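Flavodoxin (Bacillus cereus, PDB 6GAQ) binds flavin mononucleotide and probably serves as a low-potential electron donor to a number of redox enzymes. Local coordinates at residues A9-N21 and D37-D49. Residues are numbered along the deposited sequence; the frame is centred on the assembly and turned at random.
With FMN (flavin mononucleotide), chain C.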
ATOM      1  N   ALA A   9     -15.667   1.289  10.426  1.00 73.86           N
ATOM      2  CA  ALA A   9     -14.416   1.374   9.681  1.00 64.62           C
ATOM      3  C   ALA A   9     -13.770  -0.001   9.556  1.00 64.28           C
ATOM      4  O   ALA A   9     -13.816  -0.803  10.490  1.00 74.01           O
ATOM      5  CB  ALA A   9     -13.465   2.353  10.349  1.00 77.03           C
ATOM      6  N   LYS A  10     -13.165  -0.274   8.400  1.00 55.18           N
ATOM      7  CA  LYS A  10     -12.592  -1.593   8.160  1.00 45.34           C
ATOM      8  C   LYS A  10     -11.206  -1.526   7.531  1.00 47.19           C
ATOM      9  O   LYS A  10     -10.199  -1.674   8.230  1.00 59.69           O
ATOM     10  CB  LYS A  10     -13.523  -2.424   7.279  1.00 40.88           C
ATOM     11  CG  LYS A  10     -13.604  -3.869   7.713  1.00 34.06           C
ATOM     12  CD  LYS A  10     -14.752  -4.590   7.051  1.00 32.93           C
ATOM     13  CE  LYS A  10     -14.880  -5.984   7.617  1.00 36.26           C
ATOM     14  NZ  LYS A  10     -13.546  -6.600   7.865  1.00 47.50           N
ATOM     15  N   ILE A  11     -11.138  -1.325   6.218  1.00 35.00           N
ATOM     16  CA  ILE A  11      -9.883  -1.368   5.477  1.00 49.34           C
ATOM     17  C   ILE A  11      -9.564   0.024   4.950  1.00 31.19           C
ATOM     18  O   ILE A  11     -10.440   0.714   4.415  1.00 36.95           O
ATOM     19  CB  ILE A  11      -9.939  -2.394   4.328  1.00 48.82           C
ATOM     20  CG1 ILE A  11     -10.191  -3.797   4.884  1.00 48.42           C
ATOM     21  CG2 ILE A  11      -8.646  -2.373   3.528  1.00 30.91           C
ATOM     22  CD1 ILE A  11     -10.134  -4.891   3.839  1.00 38.03           C
ATOM     23  N   LEU A  12      -8.307   0.432   5.105  1.00 31.63           N
ATOM     24  CA  LEU A  12      -7.830   1.728   4.644  1.00 36.64           C
ATOM     25  C   LEU A  12      -6.753   1.533   3.587  1.00 41.69           C
ATOM     26  O   LEU A  12      -5.853   0.701   3.748  1.00 40.13           O
ATOM     27  CB  LEU A  12      -7.277   2.558   5.808  1.00 29.71           C
ATOM     28  CG  LEU A  12      -6.190   3.586   5.480  1.00 33.07           C
ATOM     29  CD1 LEU A  12      -6.781   4.800   4.776  1.00 38.74           C
ATOM     30  CD2 LEU A  12      -5.446   4.001   6.739  1.00 34.22           C
ATOM     31  N   ILE A  13      -6.847   2.306   2.509  1.00 27.33           N
ATOM     32  CA  ILE A  13      -5.856   2.302   1.439  1.00 32.28           C
ATOM     33  C   ILE A  13      -5.225   3.689   1.416  1.00 36.98           C
ATOM     34  O   ILE A  13      -5.823   4.646   0.912  1.00 44.60           O
ATOM     35  CB  ILE A  13      -6.465   1.945   0.079  1.00 34.37           C
ATOM     36  CG1 ILE A  13      -7.122   0.565   0.133  1.00 33.71           C
ATOM     37  CG2 ILE A  13      -5.399   1.981  -1.007  1.00 26.07           C
ATOM     38  CD1 ILE A  13      -7.884   0.207  -1.120  1.00 28.24           C
ATOM     39  N   ALA A  14      -4.020   3.803   1.967  1.00 36.13           N
ATOM     40  CA  ALA A  14      -3.257   5.044   1.948  1.00 33.67           C
ATOM     41  C   ALA A  14      -2.156   4.919   0.903  1.00 26.87           C
ATOM     42  O   ALA A  14      -1.321   4.012   0.983  1.00 39.25           O
ATOM     43  CB  ALA A  14      -2.665   5.349   3.325  1.00 23.27           C
ATOM     44  N   TYR A  15      -2.157   5.822  -0.076  1.00 25.68           N
ATOM     45  CA  TYR A  15      -1.250   5.722  -1.208  1.00 36.59           C
ATOM     46  C   TYR A  15      -0.524   7.039  -1.439  1.00 30.04           C
ATOM     47  O   TYR A  15      -1.052   8.120  -1.164  1.00 34.26           O
ATOM     48  CB  TYR A  15      -1.994   5.306  -2.491  1.00 33.12           C
ATOM     49  CG  TYR A  15      -2.901   6.373  -3.066  1.00 29.84           C
ATOM     50  CD1 TYR A  15      -2.441   7.256  -4.037  1.00 40.37           C
ATOM     51  CD2 TYR A  15      -4.219   6.490  -2.648  1.00 30.65           C
ATOM     52  CE1 TYR A  15      -3.266   8.230  -4.566  1.00 32.27           C
ATOM     53  CE2 TYR A  15      -5.053   7.461  -3.172  1.00 26.18           C
ATOM     54  CZ  TYR A  15      -4.571   8.328  -4.132  1.00 35.65           C
ATOM     55  OH  TYR A  15      -5.395   9.296  -4.657  1.00 38.86           O
ATOM     56  N   ALA A  16       0.700   6.929  -1.953  1.00 42.04           N
ATOM     57  CA  ALA A  16       1.494   8.070  -2.397  1.00 32.66           C
ATOM     58  C   ALA A  16       1.688   7.936  -3.901  1.00 33.17           C
ATOM     59  O   ALA A  16       2.331   6.989  -4.366  1.00 46.18           O
ATOM     60  CB  ALA A  16       2.838   8.125  -1.674  1.00 39.37           C
ATOM     61  N   SER A  17       1.129   8.875  -4.660  1.00 53.90           N
ATOM     62  CA  SER A  17       1.219   8.839  -6.111  1.00 36.71           C
ATOM     63  C   SER A  17       1.519  10.231  -6.640  1.00 36.88           C
ATOM     64  O   SER A  17       0.932  11.218  -6.187  1.00 59.90           O
ATOM     65  CB  SER A  17      -0.074   8.308  -6.740  1.00 29.73           C
ATOM     66  OG  SER A  17       0.031   8.270  -8.152  1.00 28.54           O
ATOM     67  N   MET A  18       2.436  10.301  -7.601  1.00 44.26           N
ATOM     68  CA  MET A  18       2.814  11.551  -8.248  1.00 43.27           C
ATOM     69  C   MET A  18       2.347  11.642  -9.692  1.00 42.97           C
ATOM     70  O   MET A  18       1.847  12.689 -10.107  1.00 44.14           O
ATOM     71  CB  MET A  18       4.335  11.733  -8.193  1.00 40.95           C
ATOM     72  CG  MET A  18       4.860  12.898  -9.020  1.00 41.33           C
ATOM     73  SD  MET A  18       6.633  13.148  -8.815  1.00 72.73           S
ATOM     74  CE  MET A  18       6.979  14.263 -10.174  1.00 47.27           C
ATOM     75  N   SER A  19       2.488  10.567 -10.467  1.00 49.97           N
ATOM     76  CA  SER A  19       2.077  10.557 -11.863  1.00 41.67           C
ATOM     77  C   SER A  19       0.845   9.698 -12.119  1.00 27.42           C
ATOM     78  O   SER A  19       0.442   9.550 -13.278  1.00 44.24           O
ATOM     79  CB  SER A  19       3.234  10.086 -12.755  1.00 46.58           C
ATOM     80  OG  SER A  19       3.601   8.751 -12.463  1.00 47.15           O
ATOM     81  N   GLY A  20       0.240   9.124 -11.079  1.00 38.12           N
ATOM     82  CA  GLY A  20      -1.032   8.444 -11.201  1.00 22.35           C
ATOM     83  C   GLY A  20      -0.968   6.932 -11.277  1.00 48.88           C
ATOM     84  O   GLY A  20      -2.020   6.286 -11.206  1.00 51.51           O
ATOM     85  N   ASN A  21       0.225   6.347 -11.416  1.00 30.90           N
ATOM     86  CA  ASN A  21       0.318   4.896 -11.557  1.00 38.95           C
ATOM     87  C   ASN A  21      -0.082   4.188 -10.267  1.00 36.13           C
ATOM     88  O   ASN A  21      -0.902   3.263 -10.286  1.00 34.32           O
ATOM     89  CB  ASN A  21       1.732   4.495 -11.977  1.00 27.75           C
ATOM     90  CG  ASN A  21       2.180   5.187 -13.248  1.00 44.58           C
ATOM     91  OD1 ASN A  21       1.377   5.441 -14.147  1.00 30.13           O
ATOM     92  ND2 ASN A  21       3.469   5.498 -13.331  1.00 34.40           N
ATOM     93  N   ASP A  37     -18.337  -7.017   1.018  1.00 53.15           N
ATOM     94  CA  ASP A  37     -18.992  -5.871   1.641  1.00 63.55           C
ATOM     95  C   ASP A  37     -18.154  -5.254   2.759  1.00 53.21           C
ATOM     96  O   ASP A  37     -18.651  -5.022   3.866  1.00 62.77           O
ATOM     97  CB  ASP A  37     -20.376  -6.274   2.150  1.00 65.31           C
ATOM     98  CG  ASP A  37     -21.339  -6.579   1.017  1.00 75.67           C
ATOM     99  OD1 ASP A  37     -21.282  -5.881  -0.018  1.00 89.27           O
ATOM    100  OD2 ASP A  37     -22.146  -7.522   1.154  1.00 78.94           O
ATOM    101  N   HIS A  38     -16.889  -4.960   2.457  1.00 39.97           N
ATOM    102  CA  HIS A  38     -15.985  -4.265   3.356  1.00 44.26           C
ATOM    103  C   HIS A  38     -16.164  -2.754   3.224  1.00 45.69           C
ATOM    104  O   HIS A  38     -16.688  -2.248   2.227  1.00 46.59           O
ATOM    105  CB  HIS A  38     -14.529  -4.633   3.054  1.00 36.42           C
ATOM    106  CG  HIS A  38     -14.171  -6.049   3.387  1.00 43.31           C
ATOM    107  ND1 HIS A  38     -14.642  -6.695   4.509  1.00 42.75           N
ATOM    108  CD2 HIS A  38     -13.375  -6.939   2.746  1.00 42.00           C
ATOM    109  CE1 HIS A  38     -14.156  -7.923   4.544  1.00 45.11           C
ATOM    110  NE2 HIS A  38     -13.386  -8.097   3.486  1.00 58.45           N
ATOM    111  N   GLU A  39     -15.709  -2.033   4.246  1.00 54.74           N
ATOM    112  CA  GLU A  39     -15.742  -0.574   4.262  1.00 42.49           C
ATOM    113  C   GLU A  39     -14.350  -0.071   3.894  1.00 38.42           C
ATOM    114  O   GLU A  39     -13.419  -0.159   4.702  1.00 44.31           O
ATOM    115  CB  GLU A  39     -16.178  -0.059   5.630  1.00 55.33           C
ATOM    116  CG  GLU A  39     -17.332   0.929   5.589  1.00 69.55           C
ATOM    117  CD  GLU A  39     -17.839   1.283   6.972  1.00 89.27           C
ATOM    118  OE1 GLU A  39     -17.415   0.628   7.947  1.00 70.14           O
ATOM    119  OE2 GLU A  39     -18.662   2.217   7.084  1.00 89.90           O
ATOM    120  N   VAL A  40     -14.209   0.458   2.683  1.00 26.22           N
ATOM    121  CA  VAL A  40     -12.907   0.745   2.091  1.00 44.95           C
ATOM    122  C   VAL A  40     -12.766   2.254   1.933  1.00 34.72           C
ATOM    123  O   VAL A  40     -13.472   2.874   1.127  1.00 42.21           O
ATOM    124  CB  VAL A  40     -12.730   0.030   0.746  1.00 36.17           C
ATOM    125  CG1 VAL A  40     -11.299   0.165   0.253  1.00 29.70           C
ATOM    126  CG2 VAL A  40     -13.126  -1.432   0.876  1.00  9.80           C
ATOM    127  N   VAL A  41     -11.841   2.843   2.689  1.00 31.83           N
ATOM    128  CA  VAL A  41     -11.518   4.264   2.603  1.00 35.90           C
ATOM    129  C   VAL A  41     -10.242   4.424   1.790  1.00 39.74           C
ATOM    130  O   VAL A  41      -9.284   3.657   1.955  1.00 42.95           O
ATOM    131  CB  VAL A  41     -11.370   4.887   4.005  1.00 45.35           C
ATOM    132  CG1 VAL A  41     -10.896   6.332   3.910  1.00 24.38           C
ATOM    133  CG2 VAL A  41     -12.687   4.806   4.763  1.00 29.53           C
ATOM    134  N   LEU A  42     -10.228   5.420   0.905  1.00 31.44           N
ATOM    135  CA  LEU A  42      -9.116   5.667  -0.007  1.00 32.74           C
ATOM    136  C   LEU A  42      -8.556   7.054   0.274  1.00 47.75           C
ATOM    137  O   LEU A  42      -9.258   8.056   0.096  1.00 47.12           O
ATOM    138  CB  LEU A  42      -9.582   5.550  -1.461  1.00 39.41           C
ATOM    139  CG  LEU A  42      -8.551   5.557  -2.589  1.00 46.03           C
ATOM    140  CD1 LEU A  42      -7.901   4.190  -2.733  1.00 34.41           C
ATOM    141  CD2 LEU A  42      -9.214   5.977  -3.892  1.00 43.94           C
ATOM    142  N   GLN A  43      -7.296   7.115   0.705  1.00 43.82           N
ATOM    143  CA  GLN A  43      -6.687   8.369   1.124  1.00 51.08           C
ATOM    144  C   GLN A  43      -5.263   8.472   0.599  1.00 46.41           C
ATOM    145  O   GLN A  43      -4.595   7.462   0.364  1.00 47.41           O
ATOM    146  CB  GLN A  43      -6.668   8.505   2.654  1.00 50.93           C
ATOM    147  CG  GLN A  43      -8.011   8.828   3.280  1.00 64.58           C
ATOM    148  CD  GLN A  43      -7.888   9.224   4.739  1.00 69.20           C
ATOM    149  OE1 GLN A  43      -6.792   9.244   5.299  1.00 52.49           O
ATOM    150  NE2 GLN A  43      -9.016   9.538   5.364  1.00 81.31           N
ATOM    151  N   GLU A  44      -4.806   9.709   0.420  1.00 39.59           N
ATOM    152  CA  GLU A  44      -3.395   9.971   0.188  1.00 42.46           C
ATOM    153  C   GLU A  44      -2.659  10.023   1.521  1.00 45.40           C
ATOM    154  O   GLU A  44      -3.197  10.482   2.533  1.00 47.34           O
ATOM    155  CB  GLU A  44      -3.202  11.284  -0.574  1.00 33.35           C
ATOM    156  CG  GLU A  44      -4.200  11.512  -1.703  1.00 30.79           C
ATOM    157  CD  GLU A  44      -3.848  12.714  -2.562  1.00 45.91           C
ATOM    158  OE1 GLU A  44      -2.690  13.178  -2.495  1.00 43.53           O
ATOM    159  OE2 GLU A  44      -4.731  13.198  -3.303  1.00 50.36           O
ATOM    160  N   MET A  45      -1.416   9.541   1.522  1.00 44.38           N
ATOM    161  CA  MET A  45      -0.663   9.435   2.766  1.00 55.93           C
ATOM    162  C   MET A  45       0.080  10.713   3.130  1.00 35.93           C
ATOM    163  O   MET A  45       0.513  10.854   4.279  1.00 66.12           O
ATOM    164  CB  MET A  45       0.333   8.274   2.689  1.00 46.75           C
ATOM    165  CG  MET A  45       1.376   8.409   1.597  1.00 40.14           C
ATOM    166  SD  MET A  45       2.707   7.207   1.788  1.00 50.68           S
ATOM    167  CE  MET A  45       1.772   5.729   2.173  1.00 24.40           C
ATOM    168  N   GLU A  46       0.246  11.636   2.189  1.00 36.85           N
ATOM    169  CA  GLU A  46       0.859  12.916   2.507  1.00 51.76           C
ATOM    170  C   GLU A  46      -0.062  13.731   3.409  1.00 63.77           C
ATOM    171  O   GLU A  46      -1.287  13.713   3.261  1.00 70.72           O
ATOM    172  CB  GLU A  46       1.175  13.686   1.221  1.00 62.09           C
ATOM    173  CG  GLU A  46       1.491  15.168   1.409  1.00 47.88           C
ATOM    174  CD  GLU A  46       0.246  16.028   1.500  1.00 81.46           C
ATOM    175  OE1 GLU A  46      -0.807  15.624   0.962  1.00 82.71           O
ATOM    176  OE2 GLU A  46       0.316  17.091   2.143  1.00 81.17           O
ATOM    177  N   GLY A  47       0.541  14.443   4.361  1.00 48.85           N
ATOM    178  CA  GLY A  47      -0.208  15.299   5.264  1.00 60.15           C
ATOM    179  C   GLY A  47      -1.161  14.528   6.152  1.00 61.97           C
ATOM    180  O   GLY A  47      -1.992  15.110   6.855  1.00 77.58           O
ATOM    181  N   MET A  48      -1.031  13.207   6.124  1.00 62.62           N
ATOM    182  CA  MET A  48      -1.912  12.299   6.842  1.00 60.88           C
ATOM    183  C   MET A  48      -1.234  11.882   8.140  1.00 54.47           C
ATOM    184  O   MET A  48      -0.185  11.228   8.115  1.00 60.96           O
ATOM    185  CB  MET A  48      -2.234  11.079   5.979  1.00 51.19           C
ATOM    186  CG  MET A  48      -2.979   9.967   6.691  1.00 48.55           C
ATOM    187  SD  MET A  48      -3.200   8.533   5.620  1.00 55.13           S
ATOM    188  CE  MET A  48      -4.244   7.502   6.645  1.00 45.18           C
ATOM    189  N   ASP A  49      -1.822  12.275   9.266  1.00 68.99           N
ATOM    190  CA  ASP A  49      -1.305  11.860  10.561  1.00 68.88           C
ATOM    191  C   ASP A  49      -1.469  10.354  10.718  1.00 64.80           C
ATOM    192  O   ASP A  49      -2.574   9.820  10.581  1.00 55.20           O
ATOM    193  CB  ASP A  49      -2.031  12.603  11.681  1.00 61.87           C
ATOM    194  CG  ASP A  49      -2.033  14.104  11.472  1.00 80.42           C
ATOM    195  OD1 ASP A  49      -1.077  14.769  11.924  1.00 85.44           O
ATOM    196  OD2 ASP A  49      -2.986  14.616  10.846  1.00 85.45           O
TER
HETATM  197  N1  FMN C1001      11.301   2.962  -9.817  1.00 44.61           N
HETATM  198  C2  FMN C1001      11.852   1.958  -9.046  1.00 42.44           C
HETATM  199  O2  FMN C1001      11.307   0.858  -8.990  1.00 41.48           O
HETATM  200  N3  FMN C1001      13.014   2.186  -8.336  1.00 44.27           N
HETATM  201  C4  FMN C1001      13.631   3.419  -8.393  1.00 47.03           C
HETATM  202  O4  FMN C1001      14.666   3.621  -7.759  1.00 48.44           O
HETATM  203  C4A FMN C1001      13.079   4.431  -9.168  1.00 47.73           C
HETATM  204  N5  FMN C1001      13.693   5.664  -9.228  1.00 42.68           N
HETATM  205  C5A FMN C1001      13.145   6.668  -9.998  1.00 36.12           C
HETATM  206  C6  FMN C1001      13.768   7.910 -10.055  1.00 43.23           C
HETATM  207  C7  FMN C1001      13.223   8.927 -10.828  1.00 40.11           C
HETATM  208  C7M FMN C1001      13.899  10.265 -10.886  1.00 34.13           C
HETATM  209  C8  FMN C1001      12.053   8.701 -11.546  1.00 38.84           C
HETATM  210  C8M FMN C1001      11.459   9.794 -12.383  1.00 43.64           C
HETATM  211  C9  FMN C1001      11.430   7.459 -11.488  1.00 37.42           C
HETATM  212  C9A FMN C1001      11.974   6.439 -10.714  1.00 44.83           C
HETATM  213  N10 FMN C1001      11.350   5.207 -10.647  1.00 41.71           N
HETATM  214  C10 FMN C1001      11.909   4.200  -9.882  1.00 41.53           C
HETATM  215  C1' FMN C1001      10.096   4.943 -11.432  1.00 42.01           C
HETATM  216  C2' FMN C1001       8.798   5.287 -10.708  1.00 32.78           C
HETATM  217  O2' FMN C1001       8.705   4.570  -9.499  1.00 40.06           O
HETATM  218  C3' FMN C1001       7.639   4.916 -11.630  1.00 27.85           C
HETATM  219  O3' FMN C1001       7.562   5.853 -12.682  1.00 36.32           O
HETATM  220  C4' FMN C1001       6.289   4.825 -10.922  1.00 41.53           C
HETATM  221  O4' FMN C1001       5.406   4.074 -11.726  1.00 33.19           O
HETATM  222  C5' FMN C1001       5.662   6.189 -10.650  1.00 38.88           C
HETATM  223  O5' FMN C1001       4.449   5.979  -9.959  1.00 37.53           O
HETATM  224  P   FMN C1001       3.371   7.158  -9.744  1.00 39.35           P
HETATM  225  O1P FMN C1001       2.624   7.369 -11.038  1.00 45.71           O
HETATM  226  O2P FMN C1001       2.396   6.756  -8.665  1.00 32.52           O
HETATM  227  O3P FMN C1001       4.074   8.436  -9.354  1.00 43.05           O
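Ile11, Ile13 and Tyr15 carry the backbone pairing with 37-49: their N-H groups give to the carbonyls of Glu39, Val41 and Gln43, and their own carbonyls take the N-H groups of Val41, Gln43 and Met45. Straightest is Gln43 N to Ile13 O, 2.9 Å at 176°; in the last rung Met45 N comes from well above the carbonyl plane of Tyr15. Beyond the strand, Ala9 N meets Glu39 OE1 at 3.1 Å, out of the carboxylate plane.

On the face toward helix 21-35, Ile13 splits its branches, CD1 against Val40 CG1 (3.7 Å) and CG2 against Leu42 CD1 (3.8 Å). Tyr15, its CG wedged between backbone N and carbonyl carbon (chi1 71°), brings CE2 4.0 Å from Leu42 CG. On the opposite face the extended Met48 runs tip to tip into Leu12, CE to CD2 3.7 Å, while Met45 SD lies 3.6 Å from Ala16 CB.

Past Ala16 the chain wraps the FMN phosphate: Ser17 OG binds O2P (2.9 Å), the amides of Met18 and Ser19 hold O3P, and Asn21 ND2 reaches the ribityl O4'. This is the flavodoxin beta-alpha-beta unit, parallel strands 11-16 and 40-44 joined through helix 21-35, with the phosphate-binding loop after the first strand.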